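PDB 5VQE: beta-glucoside phosphorylase BglX from Unidentified, which probably cleaves beta-glucosides by phosphorolysis, as a member of glycoside hydrolase family 3, and binds a 2-deoxy-2-fluoroglucose in its sugar pocket. Local coordinates for residues Asn247-Val252 and Ser267-Gln272; Ala431-Gly436 and Thr536-Ile541. One frame throughout, in Å; residues are numbered along the deposited sequence.

How the interactions relate
Both interactions are buried helix-helix contacts, but they join different elements on opposite sides of the centre of the chain. Their centres lie about 48 Å apart and their nearest atoms about 35 Å. Interaction 1 belongs to the N-terminal family 3 domain, of the TIM-barrel clan, where two successive helices meet nearly at a right angle. Interaction 2 pairs two helices that lie 100 residues apart in sequence and run roughly the same way beside a mixed sheet. The chemistry differs accordingly. Interaction 1 mixes methyl contacts with a water between a threonine hydroxyl of one helix and the N-cap serine of the other. Interaction 2 is almost wholly apolar, with one leucine methyl lying over a guanidinium face.

Interaction 1. Residues Asn247-Val252 and Ser267-Gln272; sequences NVTRMV and SKELMQ
Glu269 and Thr249 meet where helix 246-252 crosses the start of helix 268-278, in the TIM-barrel-clan domain of this family 3 enzyme. The two short axes stand at 84° and approach to 9.1 Å. Glu269 lays its aliphatic part against helix 246-252. Its CG is 3.9 Å from Val252 CG1, and the Thr249 methyl CG2 sits 3.9 Å from Glu269 OE1. The Glu269 chain bends at chi2 (85°), and its carboxylate carbon CD then lies beside that threonine methyl. Thr249 turns OG1 to Leu270, 3.9 Å from its CG. The Leu270 side chain also crosses that of Val248 at about a right angle, with Leu270 CD2 3.7 Å from Val248 CG1.

The polar atoms are joined through a water. It donates to Thr249 OG1 and lies 2.7 Å from Ser267 OG. Its bond to Glu269 OE1 is weak. The strongest polar partner of Thr249 OG1 is the carbonyl of Gln245, one turn earlier. Glu269 OE2 has a weak hydrogen bond to Asn253.

Further out, Ile256 packs on both Thr249 and Glu269, and Trp219 of helix 216-232 packs on Val248. Ser267 is the N-cap of helix 268-278. Its hydroxyl thus serves both the water and the helix end: OG accepts from Leu270 N at 3.0 Å, with an N-H...O angle of 157°.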
loop_
_atom_site.group_PDB
_atom_site.type_symbol
_atom_site.label_atom_id
_atom_site.label_comp_id
_atom_site.label_asym_id
_atom_site.label_seq_id
_atom_site.Cartn_x
_atom_site.Cartn_y
_atom_site.Cartn_z
ATOM N N ASN A 247 -6.171 21.200 12.250
ATOM C CA ASN A 247 -5.892 21.604 13.627
ATOM C C ASN A 247 -4.397 21.685 13.887
ATOM O O ASN A 247 -3.934 22.568 14.619
ATOM C CB ASN A 247 -6.574 20.637 14.595
ATOM C CG ASN A 247 -8.084 20.776 14.574
ATOM O OD1 ASN A 247 -8.607 21.885 14.511
ATOM N ND2 ASN A 247 -8.793 19.655 14.602
ATOM N N VAL A 248 -3.623 20.776 13.295
ATOM C CA VAL A 248 -2.169 20.891 13.370
ATOM C C VAL A 248 -1.705 22.107 12.586
ATOM O O VAL A 248 -0.798 22.833 13.015
ATOM C CB VAL A 248 -1.507 19.599 12.858
ATOM C CG1 VAL A 248 0.006 19.766 12.728
ATOM C CG2 VAL A 248 -1.833 18.439 13.798
ATOM N N THR A 249 -2.316 22.348 11.425
ATOM C CA THR A 249 -1.956 23.515 10.629
ATOM C C THR A 249 -2.167 24.797 11.426
ATOM O O THR A 249 -1.290 25.668 11.460
ATOM C CB THR A 249 -2.768 23.529 9.338
ATOM O OG1 THR A 249 -2.420 22.377 8.562
ATOM C CG2 THR A 249 -2.484 24.791 8.521
ATOM N N ARG A 250 -3.316 24.918 12.102
ATOM C CA ARG A 250 -3.578 26.114 12.903
ATOM C C ARG A 250 -2.659 26.210 14.113
ATOM O O ARG A 250 -2.384 27.319 14.584
ATOM C CB ARG A 250 -5.028 26.151 13.375
ATOM C CG ARG A 250 -6.010 26.447 12.278
ATOM C CD ARG A 250 -7.378 26.818 12.824
ATOM N NE ARG A 250 -8.394 26.592 11.805
ATOM C CZ ARG A 250 -9.065 25.454 11.642
ATOM N NH1 ARG A 250 -8.859 24.427 12.454
ATOM N NH2 ARG A 250 -9.962 25.350 10.669
ATOM N N MET A 251 -2.201 25.078 14.653
ATOM C CA MET A 251 -1.228 25.136 15.739
ATOM C C MET A 251 0.041 25.829 15.276
ATOM O O MET A 251 0.598 26.670 15.992
ATOM C CB MET A 251 -0.911 23.730 16.256
ATOM C CG MET A 251 0.192 23.678 17.324
ATOM S SD MET A 251 0.706 22.003 17.745
ATOM C CE MET A 251 1.813 21.675 16.387
ATOM N N VAL A 252 0.501 25.503 14.066
ATOM C CA VAL A 252 1.695 26.140 13.521
ATOM C C VAL A 252 1.416 27.596 13.170
ATOM O O VAL A 252 2.264 28.469 13.390
ATOM C CB VAL A 252 2.198 25.353 12.296
ATOM C CG1 VAL A 252 3.367 26.071 11.636
ATOM C CG2 VAL A 252 2.588 23.915 12.705
ATOM N N SER A 267 1.389 21.846 1.742
ATOM C CA SER A 267 1.293 22.598 2.989
ATOM C C SER A 267 2.670 22.878 3.575
ATOM O O SER A 267 3.386 21.952 3.974
ATOM C CB SER A 267 0.444 21.842 4.005
ATOM O OG SER A 267 0.678 22.345 5.308
ATOM N N LYS A 268 3.016 24.164 3.680
ATOM C CA LYS A 268 4.281 24.534 4.309
ATOM C C LYS A 268 4.246 24.275 5.813
ATOM O O LYS A 268 5.247 23.849 6.398
ATOM C CB LYS A 268 4.609 26.001 4.007
ATOM C CG LYS A 268 3.744 27.010 4.713
ATOM C CD LYS A 268 4.077 28.436 4.260
ATOM N N GLU A 269 3.096 24.499 6.452
ATOM C CA GLU A 269 2.978 24.223 7.884
ATOM C C GLU A 269 3.268 22.758 8.201
ATOM O O GLU A 269 3.931 22.445 9.201
ATOM C CB GLU A 269 1.577 24.594 8.375
ATOM C CG GLU A 269 1.274 26.078 8.345
ATOM C CD GLU A 269 0.781 26.577 6.999
ATOM O OE1 GLU A 269 0.487 25.752 6.112
ATOM O OE2 GLU A 269 0.678 27.812 6.831
ATOM N N LEU A 270 2.771 21.843 7.377
ATOM C CA LEU A 270 2.957 20.424 7.672
ATOM C C LEU A 270 4.342 19.937 7.260
ATOM O O LEU A 270 5.008 19.230 8.026
ATOM C CB LEU A 270 1.860 19.597 6.993
ATOM C CG LEU A 270 0.446 19.871 7.524
ATOM C CD1 LEU A 270 -0.616 19.080 6.764
ATOM C CD2 LEU A 270 0.350 19.579 9.028
ATOM N N MET A 271 4.799 20.299 6.058
ATOM C CA MET A 271 6.087 19.778 5.598
ATOM C C MET A 271 7.263 20.539 6.207
ATOM O O MET A 271 8.257 19.928 6.605
ATOM C CB MET A 271 6.150 19.807 4.076
ATOM C CG MET A 271 5.212 18.798 3.429
ATOM S SD MET A 271 5.451 18.579 1.655
ATOM C CE MET A 271 4.879 20.168 1.057
ATOM N N GLN A 272 7.174 21.858 6.308
ATOM C CA GLN A 272 8.295 22.621 6.842
ATOM C C GLN A 272 8.152 22.836 8.347
ATOM O O GLN A 272 9.102 22.609 9.102
ATOM C CB GLN A 272 8.420 23.952 6.086
ATOM C CG GLN A 272 9.167 23.806 4.769
ATOM C CD GLN A 272 8.907 24.949 3.792
ATOM O OE1 GLN A 272 8.070 25.820 4.038
ATOM N NE2 GLN A 272 9.618 24.939 2.674
HETATM O O HOH W 1 -1.814 23.233 5.585
#

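Interaction 2. Residues Ala431-Gly436 and Thr536-Ile541; sequences ARLFKG and TVRMMI
Phe434, Val537 and Leu433 carry most of this contact between helix 429-441 and helix 534-544. The two helices run in much the same direction beside the six-stranded mixed sheet of the C-terminal part of the chain. Helices packed on a mainly parallel sheet are consistent with the alpha/beta sandwich domain that follows the barrel in family 3 enzymes. Their short axes are 9.7 Å apart and cross at -27°.

Val537 points at the other helix and sets one methyl against it. With CG1 anti to the backbone N (chi1 165°), that methyl comes 3.7 Å from both CA and CB of Phe434. It also lies at the edge of the phenyl ring, near the ring plane. The same methyl is 3.9 Å from Leu433 CD2. One valine branch thus bridges two neighbouring residues of helix 429-441.

Phe434 has CG anti to the backbone N (chi1 -178°), and its ring reaches on toward helix 534-544. There CE1 meets Ile541 CD1 at 3.7 Å and Met540 CG at 4.0 Å. Both approach the ring obliquely. Ile471 of strand 469-475 also touches Phe434, and Tyr473 of that strand packs on Val537. An alanine in place of Phe434 would probably open a gap beside Ile541 and Met540 and leave Ile471 without this aromatic neighbour.

Leu433 reaches Arg538 with its other methyl. CD1 lies over one face of the guanidinium, 3.9 Å from Arg538 NH2, and the two side chains cross at about a right angle. Arg538 NE forms a salt bridge with Glu534, one turn earlier on its own helix. The charge is therefore paired within helix 534-544, while one face of the guanidinium takes the leucine methyl CD1. Across the two segments, cohesion rests on close apolar packing rather than on directional polar bonds.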
loop_
_atom_site.group_PDB
_atom_site.type_symbol
_atom_site.label_atom_id
_atom_site.label_comp_id
_atom_site.label_asym_id
_atom_site.label_seq_id
_atom_site.Cartn_x
_atom_site.Cartn_y
_atom_site.Cartn_z
ATOM N N ALA A 431 -11.248 -18.492 -5.042
ATOM C CA ALA A 431 -12.478 -19.138 -4.598
ATOM C C ALA A 431 -12.691 -20.466 -5.315
ATOM O O ALA A 431 -13.232 -21.404 -4.719
ATOM C CB ALA A 431 -13.679 -18.219 -4.811
ATOM N N ARG A 432 -12.284 -20.561 -6.587
ATOM C CA ARG A 432 -12.301 -21.848 -7.279
ATOM C C ARG A 432 -11.396 -22.847 -6.571
ATOM O O ARG A 432 -11.780 -24.000 -6.338
ATOM C CB ARG A 432 -11.859 -21.682 -8.733
ATOM C CG ARG A 432 -12.857 -20.983 -9.646
ATOM C CD ARG A 432 -12.416 -21.120 -11.109
ATOM N NE ARG A 432 -13.224 -20.323 -12.030
ATOM C CZ ARG A 432 -14.404 -20.691 -12.526
ATOM N NH1 ARG A 432 -14.950 -21.856 -12.191
ATOM N NH2 ARG A 432 -15.047 -19.885 -13.362
ATOM N N LEU A 433 -10.183 -22.418 -6.216
ATOM C CA LEU A 433 -9.288 -23.287 -5.460
ATOM C C LEU A 433 -9.951 -23.745 -4.171
ATOM O O LEU A 433 -9.980 -24.945 -3.864
ATOM C CB LEU A 433 -7.973 -22.560 -5.162
ATOM C CG LEU A 433 -6.991 -23.351 -4.288
ATOM C CD1 LEU A 433 -6.532 -24.626 -5.003
ATOM C CD2 LEU A 433 -5.804 -22.490 -3.876
ATOM N N PHE A 434 -10.487 -22.795 -3.400
ATOM C CA PHE A 434 -11.164 -23.125 -2.150
ATOM C C PHE A 434 -12.278 -24.136 -2.391
ATOM O O PHE A 434 -12.412 -25.119 -1.652
ATOM C CB PHE A 434 -11.709 -21.839 -1.508
ATOM C CG PHE A 434 -12.381 -22.048 -0.178
ATOM C CD1 PHE A 434 -11.636 -22.294 0.962
ATOM C CD2 PHE A 434 -13.760 -21.959 -0.062
ATOM C CE1 PHE A 434 -12.244 -22.467 2.185
ATOM C CE2 PHE A 434 -14.376 -22.141 1.150
ATOM C CZ PHE A 434 -13.618 -22.394 2.286
ATOM N N LYS A 435 -13.082 -23.921 -3.436
ATOM C CA LYS A 435 -14.137 -24.874 -3.765
ATOM C C LYS A 435 -13.550 -26.260 -4.010
ATOM O O LYS A 435 -14.016 -27.255 -3.444
ATOM C CB LYS A 435 -14.918 -24.394 -4.991
ATOM C CG LYS A 435 -16.116 -25.276 -5.376
ATOM C CD LYS A 435 -16.948 -24.615 -6.463
ATOM C CE LYS A 435 -18.231 -25.383 -6.767
ATOM N NZ LYS A 435 -17.968 -26.691 -7.441
ATOM N N GLY A 436 -12.512 -26.339 -4.841
ATOM C CA GLY A 436 -11.900 -27.629 -5.131
ATOM C C GLY A 436 -11.344 -28.317 -3.899
ATOM O O GLY A 436 -11.445 -29.538 -3.761
ATOM N N THR A 536 -3.218 -18.430 1.784
ATOM C CA THR A 536 -4.229 -18.232 2.813
ATOM C C THR A 536 -5.408 -19.167 2.614
ATOM O O THR A 536 -6.013 -19.612 3.595
ATOM C CB THR A 536 -4.689 -16.776 2.812
ATOM O OG1 THR A 536 -3.541 -15.928 2.919
ATOM C CG2 THR A 536 -5.638 -16.496 3.972
ATOM N N VAL A 537 -5.743 -19.477 1.362
ATOM C CA VAL A 537 -6.840 -20.402 1.085
ATOM C C VAL A 537 -6.495 -21.797 1.593
ATOM O O VAL A 537 -7.315 -22.463 2.234
ATOM C CB VAL A 537 -7.163 -20.413 -0.420
ATOM C CG1 VAL A 537 -8.041 -21.617 -0.791
ATOM C CG2 VAL A 537 -7.859 -19.110 -0.840
ATOM N N ARG A 538 -5.278 -22.264 1.310
ATOM C CA ARG A 538 -4.884 -23.597 1.759
ATOM C C ARG A 538 -4.855 -23.679 3.279
ATOM O O ARG A 538 -5.269 -24.688 3.857
ATOM C CB ARG A 538 -3.523 -23.982 1.170
ATOM C CG ARG A 538 -3.538 -24.119 -0.334
ATOM C CD ARG A 538 -2.242 -24.683 -0.890
ATOM N NE ARG A 538 -2.319 -24.831 -2.343
ATOM C CZ ARG A 538 -2.838 -25.885 -2.975
ATOM N NH1 ARG A 538 -3.324 -26.913 -2.296
ATOM N NH2 ARG A 538 -2.874 -25.908 -4.302
ATOM N N MET A 539 -4.380 -22.632 3.950
ATOM C CA MET A 539 -4.340 -22.674 5.409
ATOM C C MET A 539 -5.735 -22.540 6.010
ATOM O O MET A 539 -6.005 -23.098 7.081
ATOM C CB MET A 539 -3.409 -21.586 5.949
ATOM C CG MET A 539 -1.930 -21.868 5.742
ATOM S SD MET A 539 -1.439 -23.516 6.332
ATOM C CE MET A 539 -2.012 -23.465 8.005
ATOM N N MET A 540 -6.632 -21.817 5.345
ATOM C CA MET A 540 -8.020 -21.785 5.792
ATOM C C MET A 540 -8.606 -23.191 5.822
ATOM O O MET A 540 -9.258 -23.587 6.792
ATOM C CB MET A 540 -8.837 -20.884 4.867
ATOM C CG MET A 540 -10.305 -20.766 5.247
ATOM S SD MET A 540 -10.566 -19.919 6.811
ATOM C CE MET A 540 -10.283 -18.229 6.304
ATOM N N ILE A 541 -8.395 -23.953 4.747
ATOM C CA ILE A 541 -8.872 -25.331 4.689
ATOM C C ILE A 541 -8.337 -26.125 5.870
ATOM O O ILE A 541 -9.090 -26.814 6.565
ATOM C CB ILE A 541 -8.477 -25.973 3.346
ATOM C CG1 ILE A 541 -9.381 -25.457 2.224
ATOM C CG2 ILE A 541 -8.513 -27.506 3.420
ATOM C CD1 ILE A 541 -10.841 -25.922 2.310
#